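Fimbria adhesin protein (Klebsiella pneumoniae, PDB 3U4K) acts as a fimbrial adhesin that probably attaches the bacterium to human collagen V through its receptor-binding domain, the part present here. Local coordinates at residues I54-W59 and T134-I139; N36-R41 and A172-I177; M115-S120 and T157-G162. All coordinates share one frame; numbering follows the deposited sequence.

Contact 1 of 3, residues I54-W59 and T134-I139; sequences IATKTW and TFTLDI
An antiparallel strand pair ending in a classic beta bulge joins residues 54-59 to residues 134-139, in one sheet of the jelly-roll adhesin domain. The short strand axes approach to 4.6 Å, with N-to-C directions 162° apart. Lys-57 with Leu-137 and Trp-59 with Phe-135 are hydrogen-bonded pairs, each closed by two backbone bonds. At the bulge, Ile-139 N still donates to Ala-55 O, but Ile-139 O accepts from Ile-54 N (2.8 Å), putting two residues opposite one.

On the face carrying the threonines, Thr-56 OG1 lies anti to its own backbone N (chi1 -173°) and donates to Asp-138 OD1 at 2.7 Å, meeting that oxygen nearly along its C-O axis. The other carboxylate oxygen, Asp-138 OD2, forms a salt bridge with Arg-106 of strand 103-111, so the carboxylate bridges neighbours on both flanks of its strand. Two pairs along, Thr-58 OG1 and Thr-136 OG1 share a hydrogen bond of 2.6 Å whose direction is undetermined. Thr-58 CG2 continues the row, resting on Thr-134 CB at 3.7 Å.

The opposite face is mainly apolar, apart from the Lys-57 amine, whose chain leads away. The six-membered end of the Trp-59 indole lies beside Leu-137, whose CB sits at the ring edge, in plane, 3.9 Å from CZ3. Lys-57 CG lies over one indole face, toward the rim. At the bulge, where the chain turns a corner, Ile-54 and Ile-139 cross at about a right angle, with Ile-54 CD1 3.8 Å from Ile-139 CG2.

This chemistry divides the two faces of the strand pair into a hydroxyl and carboxylate side and a largely hydrocarbon side; the Arg-106 bridge would be expected to stabilise Asp-138 as a carboxylate, keeping OD1 an acceptor for Thr-56.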
ATOM      1  N   ILE A  54       6.500   8.076  11.628  1.00 63.04           N
ATOM      2  CA  ILE A  54       6.193   9.502  11.604  1.00 61.62           C
ATOM      3  C   ILE A  54       4.684   9.681  11.657  1.00 61.95           C
ATOM      4  O   ILE A  54       4.166  10.432  12.486  1.00 63.70           O
ATOM      5  CB  ILE A  54       6.747  10.188  10.336  1.00 60.67           C
ATOM      6  CG1 ILE A  54       8.247   9.907  10.178  1.00 60.78           C
ATOM      7  CG2 ILE A  54       6.468  11.685  10.371  1.00 59.27           C
ATOM      8  CD1 ILE A  54       8.787  10.214   8.798  1.00 60.88           C
ATOM      9  N   ALA A  55       3.992   8.985  10.761  1.00 62.99           N
ATOM     10  CA  ALA A  55       2.535   8.999  10.707  1.00 63.29           C
ATOM     11  C   ALA A  55       1.998   7.688  10.136  1.00 63.49           C
ATOM     12  O   ALA A  55       2.665   7.028   9.334  1.00 64.27           O
ATOM     13  CB  ALA A  55       2.040  10.183   9.892  1.00 62.10           C
ATOM     14  N   THR A  56       0.795   7.319  10.565  1.00 62.91           N
ATOM     15  CA  THR A  56       0.143   6.096  10.112  1.00 63.23           C
ATOM     16  C   THR A  56      -1.341   6.341   9.829  1.00 63.68           C
ATOM     17  O   THR A  56      -1.969   7.198  10.461  1.00 64.59           O
ATOM     18  CB  THR A  56       0.334   4.943  11.128  1.00 63.85           C
ATOM     19  OG1 THR A  56      -0.169   3.722  10.575  1.00 65.97           O
ATOM     20  CG2 THR A  56      -0.381   5.229  12.445  1.00 63.96           C
ATOM     21  N   LYS A  57      -1.893   5.603   8.869  1.00 64.07           N
ATOM     22  CA  LYS A  57      -3.330   5.668   8.587  1.00 65.39           C
ATOM     23  C   LYS A  57      -3.891   4.311   8.179  1.00 65.48           C
ATOM     24  O   LYS A  57      -3.259   3.567   7.423  1.00 66.01           O
ATOM     25  CB  LYS A  57      -3.640   6.718   7.520  1.00 65.45           C
ATOM     26  CG  LYS A  57      -5.054   7.269   7.604  1.00 66.44           C
ATOM     27  CD  LYS A  57      -5.233   8.498   6.726  1.00 67.04           C
ATOM     28  CE  LYS A  57      -6.263   9.456   7.305  1.00 67.65           C
ATOM     29  NZ  LYS A  57      -7.569   8.798   7.580  1.00 66.16           N
ATOM     30  N   THR A  58      -5.087   4.006   8.677  1.00 64.06           N
ATOM     31  CA  THR A  58      -5.719   2.708   8.454  1.00 63.31           C
ATOM     32  C   THR A  58      -7.128   2.841   7.880  1.00 62.19           C
ATOM     33  O   THR A  58      -7.976   3.531   8.443  1.00 62.21           O
ATOM     34  CB  THR A  58      -5.728   1.867   9.750  1.00 61.64           C
ATOM     35  OG1 THR A  58      -4.395   1.434  10.035  1.00 62.38           O
ATOM     36  CG2 THR A  58      -6.621   0.648   9.618  1.00 60.42           C
ATOM     37  N   TRP A  59      -7.353   2.179   6.748  1.00 62.15           N
ATOM     38  CA  TRP A  59      -8.679   2.064   6.160  1.00 64.97           C
ATOM     39  C   TRP A  59      -9.193   0.663   6.312  1.00 67.55           C
ATOM     40  O   TRP A  59      -8.433  -0.302   6.205  1.00 66.91           O
ATOM     41  CB  TRP A  59      -8.651   2.438   4.688  1.00 64.74           C
ATOM     42  CG  TRP A  59      -8.108   3.815   4.430  1.00 64.31           C
ATOM     43  CD1 TRP A  59      -8.828   4.982   4.201  1.00 64.25           C
ATOM     44  CD2 TRP A  59      -6.698   4.216   4.361  1.00 65.30           C
ATOM     45  NE1 TRP A  59      -7.986   6.044   4.003  1.00 65.86           N
ATOM     46  CE2 TRP A  59      -6.696   5.656   4.089  1.00 65.36           C
ATOM     47  CE3 TRP A  59      -5.482   3.553   4.498  1.00 66.02           C
ATOM     48  CZ2 TRP A  59      -5.518   6.376   3.962  1.00 64.90           C
ATOM     49  CZ3 TRP A  59      -4.300   4.293   4.368  1.00 64.84           C
ATOM     50  CH2 TRP A  59      -4.321   5.670   4.103  1.00 63.99           C
ATOM     51  N   THR A 134      -8.216  -4.611   7.265  1.00 64.99           N
ATOM     52  CA  THR A 134      -7.699  -3.255   7.374  1.00 64.44           C
ATOM     53  C   THR A 134      -6.519  -3.107   6.431  1.00 63.16           C
ATOM     54  O   THR A 134      -5.709  -4.025   6.301  1.00 63.74           O
ATOM     55  CB  THR A 134      -7.217  -2.926   8.806  1.00 64.76           C
ATOM     56  OG1 THR A 134      -6.117  -3.778   9.161  1.00 62.97           O
ATOM     57  CG2 THR A 134      -8.348  -3.079   9.821  1.00 63.25           C
ATOM     58  N   PHE A 135      -6.426  -1.960   5.768  1.00 64.21           N
ATOM     59  CA  PHE A 135      -5.221  -1.611   5.018  1.00 65.96           C
ATOM     60  C   PHE A 135      -4.508  -0.479   5.743  1.00 64.60           C
ATOM     61  O   PHE A 135      -5.136   0.510   6.120  1.00 65.41           O
ATOM     62  CB  PHE A 135      -5.550  -1.216   3.575  1.00 66.53           C
ATOM     63  CG  PHE A 135      -4.344  -1.137   2.679  1.00 68.86           C
ATOM     64  CD1 PHE A 135      -3.901  -2.258   1.984  1.00 69.48           C
ATOM     65  CD2 PHE A 135      -3.641   0.058   2.531  1.00 70.60           C
ATOM     66  CE1 PHE A 135      -2.784  -2.190   1.163  1.00 69.71           C
ATOM     67  CE2 PHE A 135      -2.524   0.132   1.711  1.00 68.80           C
ATOM     68  CZ  PHE A 135      -2.096  -0.994   1.025  1.00 68.95           C
ATOM     69  N   THR A 136      -3.199  -0.629   5.938  1.00 64.76           N
ATOM     70  CA  THR A 136      -2.424   0.338   6.724  1.00 65.29           C
ATOM     71  C   THR A 136      -1.180   0.861   6.002  1.00 64.38           C
ATOM     72  O   THR A 136      -0.303   0.090   5.601  1.00 64.09           O
ATOM     73  CB  THR A 136      -2.042  -0.237   8.108  1.00 65.22           C
ATOM     74  OG1 THR A 136      -3.235  -0.545   8.840  1.00 65.93           O
ATOM     75  CG2 THR A 136      -1.216   0.758   8.912  1.00 64.11           C
ATOM     76  N   LEU A 137      -1.128   2.182   5.842  1.00 65.75           N
ATOM     77  CA  LEU A 137       0.041   2.875   5.309  1.00 65.26           C
ATOM     78  C   LEU A 137       0.883   3.449   6.449  1.00 66.34           C
ATOM     79  O   LEU A 137       0.365   4.121   7.345  1.00 65.36           O
ATOM     80  CB  LEU A 137      -0.388   3.984   4.343  1.00 64.02           C
ATOM     81  CG  LEU A 137       0.677   4.925   3.766  1.00 65.38           C
ATOM     82  CD1 LEU A 137       1.698   4.180   2.919  1.00 65.25           C
ATOM     83  CD2 LEU A 137       0.038   6.045   2.959  1.00 64.83           C
ATOM     84  N   ASP A 138       2.181   3.164   6.411  1.00 68.81           N
ATOM     85  CA  ASP A 138       3.118   3.670   7.409  1.00 70.89           C
ATOM     86  C   ASP A 138       4.140   4.599   6.776  1.00 71.28           C
ATOM     87  O   ASP A 138       4.782   4.243   5.783  1.00 71.06           O
ATOM     88  CB  ASP A 138       3.845   2.519   8.108  1.00 73.25           C
ATOM     89  CG  ASP A 138       3.005   1.854   9.186  1.00 76.10           C
ATOM     90  OD1 ASP A 138       1.985   2.442   9.610  1.00 76.83           O
ATOM     91  OD2 ASP A 138       3.376   0.742   9.618  1.00 77.71           O
ATOM     92  N   ILE A 139       4.278   5.791   7.350  1.00 70.07           N
ATOM     93  CA  ILE A 139       5.340   6.715   6.962  1.00 67.42           C
ATOM     94  C   ILE A 139       6.492   6.604   7.963  1.00 66.96           C
ATOM     95  O   ILE A 139       6.328   6.887   9.153  1.00 66.41           O
ATOM     96  CB  ILE A 139       4.830   8.165   6.843  1.00 65.90           C
ATOM     97  CG1 ILE A 139       3.712   8.248   5.798  1.00 63.51           C
ATOM     98  CG2 ILE A 139       5.971   9.099   6.464  1.00 67.78           C
ATOM     99  CD1 ILE A 139       2.912   9.533   5.844  1.00 61.47           C
TER

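Contact 2 of 3, residues N36-R41 and A172-I177; sequences NMAMGR and ADAITI
Ala-174 makes the first contact of its segment, resting its CB against Ala-38 CB at 3.9 Å. Its carbonyl does the polar work: Ala-174 O accepts from two successive amides of the facing chain, Met-39 N at 2.8 Å and Gly-40 N at 2.6 Å. The two donors come from opposite faces of the carbonyl plane, tilted from it by 35° and 23°, so one oxygen is gripped by a pair of successive N-H groups where the chain enters strand 40-43.

At Ile-175 the chain becomes a strand, and here the side chain takes over. Its CG1 stands anti to the carbonyl carbon (chi1 -56°), close to Met-39 CB at 3.7 Å. One bond further out, Ile-175 CD1 comes within 3.5 Å of Met-37 O and also approaches Met-39 CG. The selenomethionine chain of Met-39 crosses Ile-175 obliquely, bends at its third torsion and leads off toward Ala-55 and Ile-139. On the backbone, Ile-175 CA points a C-H at Gly-40 O.

Ile-175 pairs with Gly-40 in parallel register, the first of two such bridges. Within this jelly-roll domain they join strands 40-43 and 175-178, which come from far-separated parts of the sequence, in a small mixed sheet whose third strand, 149-150, lies beyond 175-178. The evidence is that Gly-40 N donates to Ala-174 O while Gly-40 O accepts from Thr-176 N, the residues on either side of Ile-175; Gly-40 CA lies 4.8 Å from Ile-175 CA.

Thr-176 carries the parallel pattern on. Its N reaches Gly-40 O at 3.0 Å. The second bridge sets Thr-176 beside Arg-41, where Arg-41 CA makes a C-H contact with Thr-176 O at 3.5 Å, and a further backbone bond joins Thr-176 to Val-42.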
ATOM      1  N   ASN A  36      -8.243   5.557  -1.647  1.00 61.41           N
ATOM      2  CA  ASN A  36      -7.474   6.791  -1.764  1.00 63.53           C
ATOM      3  C   ASN A  36      -6.763   7.036  -0.433  1.00 62.21           C
ATOM      4  O   ASN A  36      -7.409   7.200   0.602  1.00 62.52           O
ATOM      5  CB  ASN A  36      -8.380   7.970  -2.143  1.00 65.72           C
ATOM      6  CG  ASN A  36      -7.652   9.307  -2.120  1.00 68.29           C
ATOM      7  OD1 ASN A  36      -6.516   9.431  -2.593  1.00 69.09           O
ATOM      8  ND2 ASN A  36      -8.312  10.320  -1.573  1.00 68.93           N
HETATM    9  N   MSE A  37      -5.433   7.056  -0.468  1.00 62.47           N
HETATM   10  CA  MSE A  37      -4.626   7.078   0.757  1.00 65.01           C
HETATM   11  C   MSE A  37      -4.327   8.470   1.270  1.00 66.06           C
HETATM   12  O   MSE A  37      -3.238   8.723   1.787  1.00 66.38           O
HETATM   13  CB  MSE A  37      -3.334   6.295   0.512  1.00 66.09           C
HETATM   14  CG  MSE A  37      -3.625   4.831   0.181  1.00 70.52           C
HETATM   15 SE   MSE A  37      -1.974   3.745   0.149  1.00 75.42          SE
HETATM   16  CE  MSE A  37      -1.037   4.667  -1.321  1.00 73.38           C
ATOM     17  N   ALA A  38      -5.296   9.378   1.145  1.00 67.09           N
ATOM     18  CA  ALA A  38      -5.132  10.771   1.571  1.00 68.93           C
ATOM     19  C   ALA A  38      -4.840  10.885   3.067  1.00 71.15           C
ATOM     20  O   ALA A  38      -5.613  10.402   3.899  1.00 71.55           O
ATOM     21  CB  ALA A  38      -6.361  11.590   1.201  1.00 68.56           C
HETATM   22  N   MSE A  39      -3.715  11.521   3.396  1.00 72.60           N
HETATM   23  CA  MSE A  39      -3.280  11.670   4.789  1.00 71.85           C
HETATM   24  C   MSE A  39      -3.170  13.121   5.181  1.00 70.19           C
HETATM   25  O   MSE A  39      -3.079  13.437   6.366  1.00 70.78           O
HETATM   26  CB  MSE A  39      -1.949  10.951   5.018  1.00 72.87           C
HETATM   27  CG  MSE A  39      -2.123   9.433   4.956  1.00 77.76           C
HETATM   28 SE   MSE A  39      -0.677   8.440   5.876  1.00 82.79          SE
HETATM   29  CE  MSE A  39      -0.855   9.244   7.671  1.00 81.45           C
ATOM     30  N   GLY A  40      -3.184  14.014   4.194  1.00 69.18           N
ATOM     31  CA  GLY A  40      -3.035  15.449   4.439  1.00 68.34           C
ATOM     32  C   GLY A  40      -1.612  15.870   4.773  1.00 69.71           C
ATOM     33  O   GLY A  40      -0.640  15.249   4.323  1.00 66.76           O
ATOM     34  N   ARG A  41      -1.495  16.924   5.578  1.00 70.45           N
ATOM     35  CA  ARG A  41      -0.208  17.540   5.899  1.00 69.50           C
ATOM     36  C   ARG A  41       0.433  16.906   7.134  1.00 67.62           C
ATOM     37  O   ARG A  41      -0.235  16.693   8.148  1.00 68.26           O
ATOM     38  CB  ARG A  41      -0.405  19.042   6.107  1.00 73.36           C
ATOM     39  CG  ARG A  41       0.848  19.885   5.940  1.00 79.61           C
ATOM     40  CD  ARG A  41       0.498  21.365   5.910  1.00 83.31           C
ATOM     41  NE  ARG A  41       1.670  22.217   6.094  1.00 88.03           N
ATOM     42  CZ  ARG A  41       2.137  22.617   7.276  1.00 91.28           C
ATOM     43  NH1 ARG A  41       1.538  22.245   8.403  1.00 90.42           N
ATOM     44  NH2 ARG A  41       3.214  23.393   7.333  1.00 91.87           N
ATOM     45  N   ALA A 172      -3.712  14.304  -6.216  1.00 84.61           N
ATOM     46  CA  ALA A 172      -2.775  15.410  -6.094  1.00 84.25           C
ATOM     47  C   ALA A 172      -2.959  16.047  -4.718  1.00 84.76           C
ATOM     48  O   ALA A 172      -4.092  16.231  -4.260  1.00 81.00           O
ATOM     49  CB  ALA A 172      -3.005  16.428  -7.198  1.00 84.81           C
ATOM     50  N   ASP A 173      -1.839  16.362  -4.066  1.00 87.59           N
ATOM     51  CA  ASP A 173      -1.816  16.986  -2.731  1.00 89.70           C
ATOM     52  C   ASP A 173      -2.635  16.219  -1.688  1.00 86.56           C
ATOM     53  O   ASP A 173      -3.472  16.797  -0.989  1.00 86.55           O
ATOM     54  CB  ASP A 173      -2.252  18.462  -2.792  1.00 92.74           C
ATOM     55  CG  ASP A 173      -1.360  19.308  -3.689  1.00 96.21           C
ATOM     56  OD1 ASP A 173      -0.185  18.937  -3.913  1.00 98.86           O
ATOM     57  OD2 ASP A 173      -1.838  20.359  -4.168  1.00 97.45           O
ATOM     58  N   ALA A 174      -2.386  14.917  -1.593  1.00 84.39           N
ATOM     59  CA  ALA A 174      -3.076  14.071  -0.624  1.00 80.58           C
ATOM     60  C   ALA A 174      -2.169  13.742   0.559  1.00 76.20           C
ATOM     61  O   ALA A 174      -2.649  13.516   1.670  1.00 74.56           O
ATOM     62  CB  ALA A 174      -3.591  12.804  -1.290  1.00 80.58           C
ATOM     63  N   ILE A 175      -0.862  13.704   0.307  1.00 72.46           N
ATOM     64  CA  ILE A 175       0.135  13.585   1.371  1.00 71.28           C
ATOM     65  C   ILE A 175       1.270  14.594   1.171  1.00 71.18           C
ATOM     66  O   ILE A 175       2.048  14.494   0.214  1.00 68.60           O
ATOM     67  CB  ILE A 175       0.725  12.161   1.484  1.00 70.69           C
ATOM     68  CG1 ILE A 175      -0.381  11.120   1.692  1.00 71.17           C
ATOM     69  CG2 ILE A 175       1.738  12.100   2.624  1.00 70.22           C
ATOM     70  CD1 ILE A 175       0.106   9.685   1.715  1.00 69.76           C
ATOM     71  N   THR A 176       1.353  15.563   2.078  1.00 71.61           N
ATOM     72  CA  THR A 176       2.445  16.535   2.082  1.00 71.53           C
ATOM     73  C   THR A 176       3.295  16.355   3.338  1.00 68.63           C
ATOM     74  O   THR A 176       2.784  16.419   4.459  1.00 66.53           O
ATOM     75  CB  THR A 176       1.927  17.987   2.005  1.00 73.61           C
ATOM     76  OG1 THR A 176       0.815  18.058   1.102  1.00 76.97           O
ATOM     77  CG2 THR A 176       3.027  18.924   1.523  1.00 72.15           C
ATOM     78  N   ILE A 177       4.588  16.117   3.138  1.00 70.17           N
ATOM     79  CA  ILE A 177       5.534  15.953   4.241  1.00 72.14           C
ATOM     80  C   ILE A 177       6.403  17.196   4.372  1.00 74.47           C
ATOM     81  O   ILE A 177       7.136  17.551   3.448  1.00 77.84           O
ATOM     82  CB  ILE A 177       6.435  14.715   4.046  1.00 71.19           C
ATOM     83  CG1 ILE A 177       5.594  13.450   3.829  1.00 71.86           C
ATOM     84  CG2 ILE A 177       7.399  14.555   5.215  1.00 70.40           C
ATOM     85  CD1 ILE A 177       4.624  13.120   4.944  1.00 71.20           C
TER

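Contact 3 of 3, residues M115-S120 and T157-G162; sequences MIYPDS and TEYGPG
Met-115 and Tyr-117 face Thr-157 and Tyr-159 in a buried contact made almost wholly by side chains, without a hydrogen bond between the segments. The terminal methyl of the selenomethionine Met-115 sits over one face of the Tyr-159 ring, CE lying 4.1 Å from the ring centroid and 27° off its normal, a CH-pi contact. Its selenium is more oblique, SE being 4.9 Å from the same centroid, which makes the pair a Met-aromatic contact as well. The nearest ring atom to the methyl is Tyr-159 CE1, 3.7 Å from Met-115 CE.

Tyr-117 crosses both partners at about a right angle. Its CE1 meets Thr-157 CG2 at 3.3 Å, and its OH touches both Thr-157 CG2 and Tyr-159 CB, 3.5 Å from the latter. Glu-158 O lies at the edge of the Tyr-117 ring, near its plane.

The backbone around Tyr-117 sets its ring in place. A cis peptide before Pro-118 shapes the turn after Tyr-117, and Lys-94 NZ forms hydrogen bonds with both Ile-116 O and Pro-118 O.

Further out, backbone bonds tie Met-115 to Arg-109 and Tyr-117 to Phe-107 of strand 103-111, whereas strand 154-160 lies in the mixed five-stranded sheet beside strand 74-83. The contact thus packs Met-115 of strand 115-116 and Tyr-117 of the following turn against strand 154-160, just where the chain passes from strand 115-116 into edge strand 119-125.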
HETATM    1  N   MSE A 115      -0.754  -9.612   5.329  1.00 75.06           N
HETATM    2  CA  MSE A 115       0.565  -9.523   4.695  1.00 74.89           C
HETATM    3  C   MSE A 115       1.106  -8.111   4.627  1.00 72.55           C
HETATM    4  O   MSE A 115       0.354  -7.134   4.536  1.00 70.33           O
HETATM    5  CB  MSE A 115       0.538 -10.172   3.305  1.00 76.66           C
HETATM    6  CG  MSE A 115      -0.079  -9.281   2.227  1.00 81.30           C
HETATM    7 SE   MSE A 115      -0.907 -10.373   0.808  1.00 85.62          SE
HETATM    8  CE  MSE A 115      -2.753  -9.713   1.050  1.00 84.65           C
ATOM      9  N   ILE A 116       2.433  -8.011   4.683  1.00 67.09           N
ATOM     10  CA  ILE A 116       3.148  -6.767   4.435  1.00 63.56           C
ATOM     11  C   ILE A 116       3.695  -6.819   3.008  1.00 63.71           C
ATOM     12  O   ILE A 116       4.360  -7.786   2.623  1.00 65.45           O
ATOM     13  CB  ILE A 116       4.286  -6.549   5.458  1.00 61.72           C
ATOM     14  CG1 ILE A 116       3.713  -6.505   6.884  1.00 59.83           C
ATOM     15  CG2 ILE A 116       5.051  -5.267   5.150  1.00 61.00           C
ATOM     16  CD1 ILE A 116       4.692  -6.881   7.975  1.00 56.81           C
ATOM     17  N   TYR A 117       3.386  -5.789   2.225  1.00 62.67           N
ATOM     18  CA  TYR A 117       3.790  -5.714   0.822  1.00 62.87           C
ATOM     19  C   TYR A 117       5.310  -5.575   0.697  1.00 64.87           C
ATOM     20  O   TYR A 117       5.920  -4.822   1.458  1.00 65.54           O
ATOM     21  CB  TYR A 117       3.121  -4.514   0.153  1.00 63.11           C
ATOM     22  CG  TYR A 117       1.656  -4.679  -0.191  1.00 62.26           C
ATOM     23  CD1 TYR A 117       1.227  -4.583  -1.510  1.00 63.13           C
ATOM     24  CD2 TYR A 117       0.695  -4.903   0.797  1.00 61.26           C
ATOM     25  CE1 TYR A 117      -0.111  -4.720  -1.841  1.00 63.66           C
ATOM     26  CE2 TYR A 117      -0.647  -5.040   0.474  1.00 61.85           C
ATOM     27  CZ  TYR A 117      -1.045  -4.947  -0.848  1.00 62.46           C
ATOM     28  OH  TYR A 117      -2.374  -5.079  -1.194  1.00 63.33           O
ATOM     29  N   PRO A 118       5.928  -6.299  -0.259  1.00 66.39           N
ATOM     30  CA  PRO A 118       5.293  -7.249  -1.173  1.00 68.04           C
ATOM     31  C   PRO A 118       5.169  -8.663  -0.597  1.00 68.67           C
ATOM     32  O   PRO A 118       5.927  -9.046   0.303  1.00 66.15           O
ATOM     33  CB  PRO A 118       6.235  -7.248  -2.377  1.00 65.59           C
ATOM     34  CG  PRO A 118       7.575  -6.979  -1.790  1.00 66.28           C
ATOM     35  CD  PRO A 118       7.363  -6.135  -0.558  1.00 66.53           C
ATOM     36  N   ASP A 119       4.205  -9.415  -1.127  1.00 70.55           N
ATOM     37  CA  ASP A 119       3.972 -10.808  -0.755  1.00 71.39           C
ATOM     38  C   ASP A 119       3.079 -11.475  -1.801  1.00 72.44           C
ATOM     39  O   ASP A 119       2.694 -10.849  -2.793  1.00 70.60           O
ATOM     40  CB  ASP A 119       3.322 -10.896   0.634  1.00 72.46           C
ATOM     41  CG  ASP A 119       3.731 -12.151   1.397  1.00 74.63           C
ATOM     42  OD1 ASP A 119       4.543 -12.943   0.871  1.00 73.02           O
ATOM     43  OD2 ASP A 119       3.241 -12.341   2.533  1.00 75.91           O
ATOM     44  N   SER A 120       2.762 -12.747  -1.583  1.00 74.31           N
ATOM     45  CA  SER A 120       1.828 -13.470  -2.441  1.00 73.19           C
ATOM     46  C   SER A 120       1.000 -14.456  -1.632  1.00 71.94           C
ATOM     47  O   SER A 120       1.490 -15.037  -0.666  1.00 70.85           O
ATOM     48  CB  SER A 120       2.565 -14.192  -3.567  1.00 72.21           C
ATOM     49  OG  SER A 120       3.536 -15.080  -3.049  1.00 74.65           O
ATOM     50  N   THR A 157      -0.276   0.635  -4.815  1.00 66.39           N
ATOM     51  CA  THR A 157      -0.456  -0.772  -4.472  1.00 66.49           C
ATOM     52  C   THR A 157      -1.400  -1.469  -5.449  1.00 66.53           C
ATOM     53  O   THR A 157      -2.390  -0.883  -5.904  1.00 64.71           O
ATOM     54  CB  THR A 157      -0.959  -0.914  -3.018  1.00 68.46           C
ATOM     55  OG1 THR A 157       0.162  -1.045  -2.135  1.00 69.10           O
ATOM     56  CG2 THR A 157      -1.914  -2.111  -2.840  1.00 68.04           C
ATOM     57  N   GLU A 158      -1.065  -2.716  -5.779  1.00 65.21           N
ATOM     58  CA  GLU A 158      -1.913  -3.566  -6.609  1.00 63.15           C
ATOM     59  C   GLU A 158      -1.882  -5.006  -6.119  1.00 61.60           C
ATOM     60  O   GLU A 158      -0.818  -5.617  -6.007  1.00 58.85           O
ATOM     61  CB  GLU A 158      -1.503  -3.482  -8.080  1.00 62.92           C
ATOM     62  CG  GLU A 158      -2.002  -2.223  -8.773  1.00 66.29           C
ATOM     63  CD  GLU A 158      -1.621  -2.141 -10.240  1.00 68.05           C
ATOM     64  OE1 GLU A 158      -0.861  -3.012 -10.724  1.00 69.21           O
ATOM     65  OE2 GLU A 158      -2.086  -1.193 -10.910  1.00 67.53           O
ATOM     66  N   TYR A 159      -3.061  -5.531  -5.809  1.00 61.91           N
ATOM     67  CA  TYR A 159      -3.205  -6.903  -5.349  1.00 62.06           C
ATOM     68  C   TYR A 159      -4.180  -7.667  -6.228  1.00 61.36           C
ATOM     69  O   TYR A 159      -5.261  -7.171  -6.547  1.00 63.38           O
ATOM     70  CB  TYR A 159      -3.670  -6.931  -3.895  1.00 63.86           C
ATOM     71  CG  TYR A 159      -3.911  -8.321  -3.352  1.00 65.22           C
ATOM     72  CD1 TYR A 159      -2.846  -9.185  -3.103  1.00 65.89           C
ATOM     73  CD2 TYR A 159      -5.203  -8.768  -3.081  1.00 66.50           C
ATOM     74  CE1 TYR A 159      -3.061 -10.458  -2.603  1.00 67.97           C
ATOM     75  CE2 TYR A 159      -5.431 -10.041  -2.580  1.00 67.18           C
ATOM     76  CZ  TYR A 159      -4.356 -10.880  -2.342  1.00 68.60           C
ATOM     77  OH  TYR A 159      -4.571 -12.145  -1.842  1.00 69.11           O
ATOM     78  N   GLY A 160      -3.791  -8.875  -6.617  1.00 61.81           N
ATOM     79  CA  GLY A 160      -4.631  -9.716  -7.464  1.00 62.69           C
ATOM     80  C   GLY A 160      -3.907 -10.900  -8.073  1.00 62.58           C
ATOM     81  O   GLY A 160      -2.682 -10.987  -7.989  1.00 62.85           O
ATOM     82  N   PRO A 161      -4.666 -11.831  -8.682  1.00 63.88           N
ATOM     83  CA  PRO A 161      -4.100 -13.001  -9.347  1.00 64.37           C
ATOM     84  C   PRO A 161      -3.836 -12.737 -10.830  1.00 63.46           C
ATOM     85  O   PRO A 161      -4.561 -13.237 -11.691  1.00 63.56           O
ATOM     86  CB  PRO A 161      -5.191 -14.063  -9.166  1.00 63.43           C
ATOM     87  CG  PRO A 161      -6.467 -13.295  -9.010  1.00 62.22           C
ATOM     88  CD  PRO A 161      -6.141 -11.861  -8.688  1.00 63.57           C
ATOM     89  N   GLY A 162      -2.804 -11.949 -11.116  1.00 63.57           N
ATOM     90  CA  GLY A 162      -2.492 -11.566 -12.491  1.00 64.09           C
ATOM     91  C   GLY A 162      -3.359 -10.427 -13.002  1.00 64.80           C
ATOM     92  O   GLY A 162      -3.233 -10.017 -14.155  1.00 65.41           O
TER

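How the contacts relate
Contact 3 is the most buried, whereas contacts 1 and 2 are only partly so. Contacts 1 and 2 are backbone pairings, antiparallel over five residue pairs in the first and parallel over two in the second; contact 3 relies on side chains from a short strand and a turn packed on strand 154-160. The first two touch: Met-37 CA lies 3.4 Å from Trp-59 CZ2, and Met-39 reaches the strand 53-61. Contact 1 also meets contact 3, Phe-135 CE1 lying 3.6 Å from Tyr-117 CE2, both contacts reaching the sheet containing strand 103-111. Contacts 2 and 3 do not touch, their centres being about 22 Å apart.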